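Local coordinates for alkyl hydroperoxide reductase E (Mycobacterium tuberculosis, PDB 5C04), which reduces hydrogen peroxide and organic hydroperoxides through a thiol-based peroxidase reaction, probably protecting the bacterium against oxidative stress, at residues A66-S71 and T88-S93; L40-I45 and P75-I80. The protein carries 1 engineered substitution. All blocks are in the same frame, centred on the assembly; numbering follows the deposited sequence.

Contact 1. Residues A66-S71 and T88-S93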
ATOM      1  N   ALA A  66     -10.910  20.947  10.132  1.00 30.70           N
ATOM      2  CA  ALA A  66     -10.549  19.538  10.214  1.00 30.59           C
ATOM      3  C   ALA A  66      -9.415  19.298   9.236  1.00 27.61           C
ATOM      4  O   ALA A  66      -9.278  20.030   8.255  1.00 27.90           O
ATOM      5  CB  ALA A  66     -11.727  18.655   9.871  1.00 31.58           C
ATOM      6  N   ALA A  67      -8.582  18.300   9.526  1.00 25.35           N
ATOM      7  CA  ALA A  67      -7.490  17.935   8.635  1.00 24.13           C
ATOM      8  C   ALA A  67      -7.549  16.444   8.314  1.00 23.51           C
ATOM      9  O   ALA A  67      -7.706  15.627   9.214  1.00 25.05           O
ATOM     10  CB  ALA A  67      -6.155  18.274   9.247  1.00 24.88           C
ATOM     11  N   LEU A  68      -7.404  16.142   7.031  1.00 22.57           N
ATOM     12  CA  LEU A  68      -7.422  14.753   6.544  1.00 22.52           C
ATOM     13  C   LEU A  68      -6.208  14.510   5.684  1.00 21.78           C
ATOM     14  O   LEU A  68      -5.993  15.211   4.701  1.00 22.14           O
ATOM     15  CB  LEU A  68      -8.673  14.501   5.698  1.00 23.42           C
ATOM     16  CG  LEU A  68     -10.012  14.903   6.334  1.00 25.17           C
ATOM     17  CD1 LEU A  68     -11.154  14.870   5.335  1.00 26.08           C
ATOM     18  CD2 LEU A  68     -10.314  13.998   7.502  1.00 25.75           C
ATOM     19  N   ALA A  69      -5.437  13.487   6.027  1.00 20.40           N
ATOM     20  CA  ALA A  69      -4.299  13.095   5.209  1.00 20.48           C
ATOM     21  C   ALA A  69      -4.812  12.017   4.252  1.00 20.96           C
ATOM     22  O   ALA A  69      -5.644  11.209   4.671  1.00 24.78           O
ATOM     23  CB  ALA A  69      -3.165  12.603   6.076  1.00 20.38           C
ATOM     24  N   ILE A  70      -4.440  12.077   2.987  1.00 18.17           N
ATOM     25  CA  ILE A  70      -4.892  11.069   1.998  1.00 19.08           C
ATOM     26  C   ILE A  70      -3.717  10.511   1.217  1.00 18.62           C
ATOM     27  O   ILE A  70      -2.916  11.262   0.666  1.00 18.29           O
ATOM     28  CB  ILE A  70      -5.874  11.714   0.993  1.00 20.18           C
ATOM     29  CG1 ILE A  70      -7.044  12.380   1.749  1.00 21.73           C
ATOM     30  CG2 ILE A  70      -6.359  10.711  -0.057  1.00 20.70           C
ATOM     31  CD1 ILE A  70      -8.015  13.190   0.891  1.00 23.44           C
ATOM     32  N   SER A  71      -3.641   9.180   1.135  1.00 18.03           N
ATOM     33  CA  SER A  71      -2.555   8.519   0.431  0.50 18.01           C
ATOM     34  C   SER A  71      -3.080   7.204  -0.113  1.00 17.92           C
ATOM     35  O   SER A  71      -4.134   6.748   0.326  1.00 18.41           O
ATOM     36  CB  SER A  71      -1.407   8.286   1.399  0.50 17.86           C
ATOM     37  OG  SER A  71      -0.217   7.974   0.696  0.50 17.90           O
ATOM     38  N   THR A  88      -3.100  11.205  15.552  1.00 23.87           N
ATOM     39  CA  THR A  88      -4.493  11.001  15.982  1.00 26.30           C
ATOM     40  C   THR A  88      -5.533  11.550  15.014  1.00 24.78           C
ATOM     41  O   THR A  88      -6.740  11.373  15.229  1.00 27.47           O
ATOM     42  CB  THR A  88      -4.746  11.633  17.364  1.00 27.04           C
ATOM     43  OG1 THR A  88      -4.526  13.042  17.288  1.00 28.91           O
ATOM     44  CG2 THR A  88      -3.831  11.027  18.409  1.00 28.71           C
ATOM     45  N   PHE A  89      -5.090  12.253  13.978  1.00 23.04           N
ATOM     46  CA  PHE A  89      -5.980  12.737  12.934  1.00 22.57           C
ATOM     47  C   PHE A  89      -6.246  11.615  11.918  1.00 22.30           C
ATOM     48  O   PHE A  89      -5.518  10.604  11.919  1.00 21.52           O
ATOM     49  CB  PHE A  89      -5.392  13.996  12.256  1.00 23.56           C
ATOM     50  CG  PHE A  89      -3.958  13.832  11.776  1.00 22.48           C
ATOM     51  CD1 PHE A  89      -2.886  14.120  12.618  1.00 22.66           C
ATOM     52  CD2 PHE A  89      -3.680  13.357  10.493  1.00 22.32           C
ATOM     53  CE1 PHE A  89      -1.578  13.949  12.189  1.00 22.68           C
ATOM     54  CE2 PHE A  89      -2.360  13.184  10.068  1.00 22.90           C
ATOM     55  CZ  PHE A  89      -1.313  13.499  10.917  1.00 21.42           C
ATOM     56  N   PRO A  90      -7.244  11.787  11.026  1.00 22.22           N
ATOM     57  CA  PRO A  90      -7.534  10.738  10.048  1.00 22.90           C
ATOM     58  C   PRO A  90      -6.530  10.678   8.899  1.00 22.69           C
ATOM     59  O   PRO A  90      -6.215  11.701   8.278  1.00 21.90           O
ATOM     60  CB  PRO A  90      -8.926  11.106   9.500  1.00 24.05           C
ATOM     61  CG  PRO A  90      -9.491  12.059  10.501  1.00 25.15           C
ATOM     62  CD  PRO A  90      -8.328  12.801  11.062  1.00 23.46           C
ATOM     63  N   LEU A  91      -6.045   9.463   8.646  1.00 21.74           N
ATOM     64  CA  LEU A  91      -5.289   9.117   7.446  1.00 20.80           C
ATOM     65  C   LEU A  91      -6.233   8.282   6.628  1.00 20.46           C
ATOM     66  O   LEU A  91      -6.708   7.240   7.123  1.00 20.98           O
ATOM     67  CB  LEU A  91      -4.074   8.289   7.792  1.00 20.28           C
ATOM     68  CG  LEU A  91      -2.863   9.045   8.351  1.00 21.88           C
ATOM     69  CD1 LEU A  91      -3.046   9.545   9.765  1.00 23.58           C
ATOM     70  CD2 LEU A  91      -1.637   8.145   8.330  1.00 22.20           C
ATOM     71  N   LEU A  92      -6.533   8.754   5.421  1.00 19.91           N
ATOM     72  CA  LEU A  92      -7.518   8.117   4.548  1.00 21.46           C
ATOM     73  C   LEU A  92      -6.873   7.334   3.441  1.00 20.41           C
ATOM     74  O   LEU A  92      -5.826   7.733   2.921  1.00 19.54           O
ATOM     75  CB  LEU A  92      -8.445   9.140   3.923  1.00 22.51           C
ATOM     76  CG  LEU A  92      -9.141  10.071   4.899  1.00 22.80           C
ATOM     77  CD1 LEU A  92     -10.167  10.868   4.117  1.00 23.96           C
ATOM     78  CD2 LEU A  92      -9.777   9.341   6.073  1.00 23.55           C
ATOM     79  N   SER A  93      -7.512   6.212   3.074  1.00 20.01           N
ATOM     80  CA  SER A  93      -6.955   5.269   2.089  1.00 19.88           C
ATOM     81  C   SER A  93      -7.547   5.436   0.700  1.00 20.61           C
ATOM     82  O   SER A  93      -8.702   5.053   0.471  1.00 22.92           O
ATOM     83  CB  SER A  93      -7.209   3.835   2.547  1.00 19.87           C
ATOM     84  OG  SER A  93      -6.437   3.535   3.670  1.00 21.56           O
TER
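Ala69 and Leu92 are joined by the shortest backbone bond between these parallel strands, Leu92 N giving its hydrogen to Ala69 O at 2.7 Å. The amide of Ala69 reaches back to the preceding position, Ala69 N donating to Pro90 O at 3.0 Å. A third bond, from Ser71 N to Leu92 O (3.2 Å), continues the pairing. Two residues before Leu92 the equivalent bond is missing: Pro90 has no N-H to offer, and its CD lies 3.4 Å from Ala67 O instead. Proline suits this place because only its carbonyl is used.

Side chains alternate between the two faces. On one, the branch tip Leu68 CD2 touches Pro90 CG at 3.7 Å and the neighbouring Pro90 CB, while Leu92 CB lies 4.1 Å from Ile70 CG1; the two branched chains cross obliquely. On the other, the small methyl of Ala69 leaves room for larger neighbours. Phe89 CG stands between its own backbone N and carbonyl carbon (chi1 52°), and the ring presents its edge to that methyl, CE2 being 4.1 Å from Ala69 CB; Leu91 CG approaches the same methyl.

Further out, strand 32-37 pairs with the far edge of 66-71 through Leu68 and Ile70, and its side chains pack against both. Helix 75-85 lies over the Ala69 and Leu91 face, Trp81 touching Leu91, and Gln17 bonds the backbone of Phe89 and Leu91 through its side-chain amide.

Strand 66-71 is thus an inner strand of the thioredoxin-fold sheet, with backbone partners along both edges. Ala69 N, Ala69 O and Ser71 N bond directly to residues 90-92, while Leu68, Ile70 and Leu92 make one face aliphatic and the other mixes Ala69, Leu91 and the Phe89 ring with Ser71 and Ser93.

Contact 2. Residues L40-I45 and P75-I80; sequences LAFTGI and PPTHKI
Ala41 and His78 are bridged by a water molecule: Ala41 N donates to it at 3.0 Å, and His78 NE2 lies 2.9 Å from it. The water sits at the edge of the imidazole, in its plane, so the ring nitrogen is well placed for the bond. Histidine suits the spot because NE2 takes the water while the adjoining carbon meets the alanine methyl: His78 CD2 comes within 4.1 Å of Ala41 CB, which also lies at the ring edge.

The rest of the contact is apolar. Thr77 CG2, anti to its own backbone N with OG1 beside that nitrogen (chi1 -67°), is 3.7 Å from Ala41 CB and equally 3.7 Å from Phe42 CE2, so this single methyl fills the angle between alanine and phenylalanine. Beyond it, Phe42 CZ lies 4.1 Å from Ile80 CG2, which comes at the ring edge. Phe42 owes its position to a type II turn from Leu40 to Thr43, in which it takes a positive phi of 66°. Thr43 OG1 supports that turn by donating to Leu40 O at 2.8 Å.

The turn leads into helix 44-55, whose Cys46 is the active-site residue by similarity. The turn itself packs on the first part of helix 75-85; Pro75 and Pro76 fit that opening, where no earlier helical carbonyl awaits an amide. Trp81, farther along the same helix, also meets the Phe42 ring, and His78 rests on Leu91 and Ser93 of strand 91-93. From across the dimer, Ile80 of the second subunit packs on Phe42, and Thr77 of the second subunit on Thr77.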
ATOM      1  N   LEU A  40       3.477   8.437   0.365  1.00 16.56           N
ATOM      2  CA  LEU A  40       3.573   7.112   0.955  1.00 17.10           C
ATOM      3  C   LEU A  40       3.922   7.124   2.426  1.00 16.39           C
ATOM      4  O   LEU A  40       4.903   7.756   2.849  1.00 16.88           O
ATOM      5  CB  LEU A  40       4.653   6.278   0.261  1.00 18.12           C
ATOM      6  CG  LEU A  40       4.387   5.707  -1.149  1.00 19.11           C
ATOM      7  CD1 LEU A  40       5.650   5.015  -1.672  1.00 21.37           C
ATOM      8  CD2 LEU A  40       3.186   4.777  -1.139  1.00 19.67           C
ATOM      9  N   ALA A  41       3.152   6.347   3.207  1.00 16.26           N
ATOM     10  CA  ALA A  41       3.548   6.031   4.566  1.00 15.76           C
ATOM     11  C   ALA A  41       4.972   5.506   4.637  1.00 16.96           C
ATOM     12  O   ALA A  41       5.425   4.804   3.735  1.00 16.67           O
ATOM     13  CB  ALA A  41       2.611   5.002   5.164  1.00 16.91           C
ATOM     14  N   PHE A  42       5.656   5.847   5.727  1.00 16.85           N
ATOM     15  CA  PHE A  42       6.975   5.287   6.060  1.00 19.12           C
ATOM     16  C   PHE A  42       8.021   5.712   5.050  1.00 20.58           C
ATOM     17  O   PHE A  42       8.985   4.935   4.768  1.00 23.95           O
ATOM     18  CB  PHE A  42       7.002   3.762   6.112  1.00 20.60           C
ATOM     19  CG  PHE A  42       5.989   3.137   7.003  1.00 22.32           C
ATOM     20  CD1 PHE A  42       6.095   3.207   8.380  1.00 24.41           C
ATOM     21  CD2 PHE A  42       4.960   2.376   6.443  1.00 26.16           C
ATOM     22  CE1 PHE A  42       5.155   2.555   9.195  1.00 26.33           C
ATOM     23  CE2 PHE A  42       4.032   1.749   7.258  1.00 26.46           C
ATOM     24  CZ  PHE A  42       4.129   1.864   8.603  1.00 26.11           C
ATOM     25  N   THR A  43       7.845   6.886   4.464  1.00 18.05           N
ATOM     26  CA  THR A  43       8.898   7.533   3.701  1.00 17.07           C
ATOM     27  C   THR A  43       9.300   8.859   4.351  1.00 19.10           C
ATOM     28  O   THR A  43       8.537   9.475   5.097  1.00 17.86           O
ATOM     29  CB  THR A  43       8.531   7.723   2.209  1.00 17.39           C
ATOM     30  OG1 THR A  43       7.430   8.612   2.092  1.00 18.16           O
ATOM     31  CG2 THR A  43       8.241   6.414   1.538  1.00 17.20           C
ATOM     32  N   GLY A  44      10.508   9.319   4.054  1.00 18.38           N
ATOM     33  CA  GLY A  44      11.130  10.400   4.838  1.00 18.66           C
ATOM     34  C   GLY A  44      10.434  11.722   4.783  1.00 18.40           C
ATOM     35  O   GLY A  44      10.182  12.344   5.818  1.00 19.07           O
ATOM     36  N   ILE A  45      10.175  12.216   3.586  1.00 18.27           N
ATOM     37  CA  ILE A  45       9.550  13.520   3.452  1.00 18.36           C
ATOM     38  C   ILE A  45       8.102  13.489   3.984  1.00 18.16           C
ATOM     39  O   ILE A  45       7.694  14.381   4.732  1.00 17.55           O
ATOM     40  CB  ILE A  45       9.621  14.097   2.031  1.00 20.59           C
ATOM     41  CG1 ILE A  45      11.095  14.312   1.644  1.00 23.65           C
ATOM     42  CG2 ILE A  45       8.828  15.386   1.938  1.00 21.04           C
ATOM     43  CD1 ILE A  45      11.242  14.712   0.193  1.00 27.07           C
ATOM     44  N   PRO A  75      -5.818   0.788   4.989  1.00 19.86           N
ATOM     45  CA  PRO A  75      -5.877   1.131   6.406  1.00 20.41           C
ATOM     46  C   PRO A  75      -4.867   0.448   7.319  1.00 20.68           C
ATOM     47  O   PRO A  75      -4.384   1.089   8.211  1.00 21.05           O
ATOM     48  CB  PRO A  75      -7.333   0.810   6.801  1.00 21.92           C
ATOM     49  CG  PRO A  75      -8.069   1.000   5.527  1.00 22.39           C
ATOM     50  CD  PRO A  75      -7.134   0.494   4.437  1.00 21.34           C
ATOM     51  N   PRO A  76      -4.532  -0.845   7.110  1.00 20.02           N
ATOM     52  CA  PRO A  76      -3.555  -1.444   8.052  1.00 20.30           C
ATOM     53  C   PRO A  76      -2.186  -0.755   8.023  1.00 19.78           C
ATOM     54  O   PRO A  76      -1.527  -0.669   9.051  1.00 20.78           O
ATOM     55  CB  PRO A  76      -3.454  -2.907   7.578  1.00 20.88           C
ATOM     56  CG  PRO A  76      -4.769  -3.166   6.930  1.00 21.69           C
ATOM     57  CD  PRO A  76      -5.143  -1.869   6.238  1.00 21.06           C
ATOM     58  N   THR A  77      -1.739  -0.323   6.835  1.00 18.98           N
ATOM     59  CA  THR A  77      -0.511   0.450   6.757  1.00 18.62           C
ATOM     60  C   THR A  77      -0.605   1.724   7.574  1.00 18.10           C
ATOM     61  O   THR A  77       0.302   2.076   8.337  1.00 18.50           O
ATOM     62  CB  THR A  77      -0.187   0.777   5.291  1.00 18.56           C
ATOM     63  OG1 THR A  77       0.130  -0.457   4.620  1.00 18.41           O
ATOM     64  CG2 THR A  77       0.982   1.730   5.146  1.00 19.32           C
ATOM     65  N   HIS A  78      -1.709   2.439   7.356  1.00 18.36           N
ATOM     66  CA  HIS A  78      -1.911   3.713   8.031  1.00 18.90           C
ATOM     67  C   HIS A  78      -2.126   3.564   9.519  1.00 19.60           C
ATOM     68  O   HIS A  78      -1.673   4.419  10.280  1.00 19.50           O
ATOM     69  CB  HIS A  78      -3.044   4.466   7.368  1.00 19.42           C
ATOM     70  CG  HIS A  78      -2.705   4.927   5.982  1.00 19.78           C
ATOM     71  ND1 HIS A  78      -3.653   5.313   5.075  1.00 21.06           N
ATOM     72  CD2 HIS A  78      -1.510   5.025   5.342  1.00 22.12           C
ATOM     73  CE1 HIS A  78      -3.069   5.663   3.941  1.00 21.60           C
ATOM     74  NE2 HIS A  78      -1.767   5.488   4.071  1.00 22.26           N
ATOM     75  N   LYS A  79      -2.740   2.460   9.946  1.00 20.80           N
ATOM     76  CA  LYS A  79      -2.897   2.208  11.374  1.00 22.69           C
ATOM     77  C   LYS A  79      -1.563   2.050  12.094  1.00 22.19           C
ATOM     78  O   LYS A  79      -1.320   2.687  13.143  1.00 23.01           O
ATOM     79  CB  LYS A  79      -3.788   0.989  11.630  1.00 24.51           C
ATOM     80  CG  LYS A  79      -4.034   0.691  13.112  1.00 27.08           C
ATOM     81  CD  LYS A  79      -4.642   1.878  13.847  1.00 29.38           C
ATOM     82  CE  LYS A  79      -5.131   1.502  15.234  1.00 32.23           C
ATOM     83  NZ  LYS A  79      -5.617   2.703  15.971  1.00 33.01           N
ATOM     84  N   ILE A  80      -0.671   1.219  11.565  1.00 20.97           N
ATOM     85  CA  ILE A  80       0.648   1.036  12.162  0.70 22.41           C
ATOM     86  C   ILE A  80       1.454   2.348  12.129  1.00 20.35           C
ATOM     87  O   ILE A  80       2.120   2.750  13.081  1.00 20.49           O
ATOM     88  CB  ILE A  80       1.425  -0.106  11.462  0.70 24.09           C
ATOM     89  CG1 ILE A  80       0.723  -1.456  11.673  0.70 26.52           C
ATOM     90  CG2 ILE A  80       2.871  -0.131  11.929  0.70 24.73           C
ATOM     91  CD1 ILE A  80       0.593  -1.905  13.112  0.70 28.27           C
TER
HETATM   92  O   HOH W   1       0.456   5.550   2.255  1.00 21.19           O

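From the N terminus the four segments come in the order 40-45, 66-71, 75-80, 88-93, and the two contacts cross instead of nesting. Contact 2 closes a loop from the turn before helix 44-55 to the start of helix 75-85, and strand 65-71 lies inside it. Contact 1 closes the beta-alpha-beta unit of strand 65-71, helix 75-85 and strand 91-93, with segment 75-80 inside. Their centres are 11 Å apart, and His78 of contact 2 packs on Leu92 O and Ser93 of contact 1. Together they tie inner strands of the sheet, through helix 75-85, to the turn before helix 44-55 at the dimer side, near Cys46, the active-site residue by similarity.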